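Local coordinates for protein glycoside hydrolase, family 11\:clostridium cellulosome enzyme, dockerin type i\:polysaccharide (Clostridium thermocellum, PDB 2C71) that probably removes acetyl groups from xylan, acting as a metal-dependent family 4 carbohydrate esterase of the bacterial plant cell-wall degrading machinery, at residues Lys26-Asn31 with Val55-Glu60. Numbering follows the deposited sequence. Where two conformers were deposited one is given.
Sequences KLDKYN and VNSGHE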
# COMPACT_ATOMS: atom_id res chain seq x y z
N LYS A 26 7.86 2.60 13.31
CA LYS A 26 6.61 3.02 13.94
C LYS A 26 5.65 1.85 14.08
O LYS A 26 4.98 1.68 15.10
CB LYS A 26 5.91 4.13 13.14
CG LYS A 26 6.65 5.44 13.03
CD LYS A 26 6.88 6.14 14.36
CE LYS A 26 7.66 7.41 14.16
NZ LYS A 26 7.99 8.08 15.37
N LEU A 27 5.53 1.04 13.03
CA LEU A 27 4.62 -0.11 13.07
C LEU A 27 5.06 -1.10 14.13
O LEU A 27 4.21 -1.71 14.82
CB LEU A 27 4.48 -0.75 11.71
CG LEU A 27 3.98 0.22 10.61
CD1 LEU A 27 4.04 -0.52 9.25
CD2 LEU A 27 2.61 0.76 10.89
N ASP A 28 6.35 -1.27 14.33
CA ASP A 28 6.85 -2.13 15.42
C ASP A 28 6.47 -1.52 16.77
O ASP A 28 6.07 -2.25 17.70
CB ASP A 28 8.38 -2.30 15.35
CG ASP A 28 8.90 -3.21 14.25
OD1 ASP A 28 8.13 -4.04 13.72
OD2 ASP A 28 10.14 -3.09 13.96
N LYS A 29 6.67 -0.22 16.94
CA LYS A 29 6.37 0.45 18.20
C LYS A 29 4.95 0.21 18.65
O LYS A 29 4.68 -0.01 19.83
CB LYS A 29 6.65 1.95 18.07
CG LYS A 29 6.39 2.83 19.26
CD LYS A 29 6.57 4.38 18.76
CE LYS A 29 6.40 5.38 19.81
NZ LYS A 29 6.71 6.72 19.26
N TYR A 30 4.02 0.25 17.70
CA TYR A 30 2.58 0.10 17.98
C TYR A 30 2.04 -1.31 17.74
O TYR A 30 0.87 -1.57 17.95
CB TYR A 30 1.78 1.12 17.16
CG TYR A 30 2.10 2.51 17.52
CD1 TYR A 30 1.73 2.97 18.76
CD2 TYR A 30 2.76 3.40 16.65
CE1 TYR A 30 2.07 4.27 19.15
CE2 TYR A 30 3.08 4.69 17.04
CZ TYR A 30 2.73 5.13 18.30
OH TYR A 30 3.04 6.40 18.75
N ASN A 31 2.92 -2.21 17.31
CA ASN A 31 2.52 -3.58 17.01
C ASN A 31 1.42 -3.64 15.96
O ASN A 31 0.44 -4.37 16.11
CB ASN A 31 2.08 -4.30 18.28
CG ASN A 31 1.90 -5.79 18.07
OD1 ASN A 31 1.07 -6.43 18.73
ND2 ASN A 31 2.67 -6.36 17.15
N VAL A 55 7.54 -9.02 5.49
CA VAL A 55 6.94 -10.34 5.64
C VAL A 55 7.12 -10.87 7.07
O VAL A 55 6.17 -11.33 7.71
CB VAL A 55 7.51 -11.37 4.61
CG1 VAL A 55 6.86 -12.72 4.78
CG2 VAL A 55 7.33 -10.90 3.18
N ASN A 56 8.34 -10.74 7.55
CA ASN A 56 8.69 -11.31 8.85
C ASN A 56 7.84 -10.72 9.99
O ASN A 56 7.62 -11.37 10.98
CB ASN A 56 10.16 -11.04 9.18
CG ASN A 56 11.13 -11.79 8.26
OD1 ASN A 56 10.75 -12.74 7.56
ND2 ASN A 56 12.40 -11.37 8.30
N SER A 57 7.43 -9.45 9.79
CA SER A 57 6.75 -8.63 10.77
C SER A 57 5.23 -8.65 10.62
O SER A 57 4.53 -7.87 11.27
CB SER A 57 7.29 -7.21 10.74
OG SER A 57 8.67 -7.15 10.85
N GLY A 58 4.72 -9.52 9.73
CA GLY A 58 3.29 -9.68 9.54
C GLY A 58 2.65 -8.75 8.53
O GLY A 58 1.42 -8.71 8.41
N HIS A 59 3.45 -7.95 7.84
CA HIS A 59 2.93 -7.05 6.83
C HIS A 59 2.70 -7.81 5.54
O HIS A 59 3.25 -8.91 5.33
CB HIS A 59 3.89 -5.88 6.61
CG HIS A 59 4.24 -5.16 7.86
ND1 HIS A 59 3.28 -4.60 8.65
CD2 HIS A 59 5.44 -4.94 8.42
CE1 HIS A 59 3.90 -4.07 9.68
NE2 HIS A 59 5.20 -4.26 9.58
N GLU A 60 1.94 -7.22 4.65
CA GLU A 60 1.66 -7.74 3.31
C GLU A 60 2.36 -6.88 2.27
O GLU A 60 2.52 -5.66 2.48
CB GLU A 60 0.16 -7.79 3.10
CG GLU A 60 -0.28 -8.30 1.75
CD GLU A 60 -1.75 -8.58 1.63
OE1 GLU A 60 -2.52 -8.17 2.51
OE2 GLU A 60 -2.13 -9.22 0.62
O HOH W 1 7.29 -3.27 11.24
O HOH W 2 10.37 -5.36 12.12
O HOH W 3 9.61 -4.72 11.53
O HOH W 4 6.42 -3.90 12.01
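L27 meets H59, and D28 faces S57 across water, while the two backbones stay well apart: the closest CA atoms, those of D28 and S57, are 8.0 Å from each other. In this NodB homology domain, a distorted β/α barrel, the contact joins the C-terminal turn of helix 17-30 to the loop that carries the chain from helix 45-56 into strand 60-63. A Schellman motif ends the second helix. G58 N bonds to V55 O, and the positive phi of G58 (88°) suits glycine, since a CB there would press on the preceding carbonyl oxygen.

The direct touch is apolar. L27 CD1 lies 3.6 Å from H59 CE1, meeting the imidazole obliquely. The branched leucine fits because it also packs against V32 and A34 in the loop and F36 on strand 35-38. The CB of H59 points at helix 17-30, and chi1 of -53° sets CG beside the backbone N, putting CE1 against the leucine. Its ND1 accepts a hydrogen bond from the backbone N-H of A34, which limits ring rotation, and the carbonyl oxygen of S57 sits above one face.

The carboxylate of D28 suits the solvent-facing side of its helix: OD2 forms a salt bridge to R53, whose backbone carbonyl oxygen accepts a hydrogen bond from S57 OG. Water links D28 to both S57 OG and H59 NE2, each link modelled at two mutually exclusive positions. In one, a water at the imidazole edge, in its plane, lies 2.8 Å from H59 NE2 and donates to D28 OD1 at 2.7 Å.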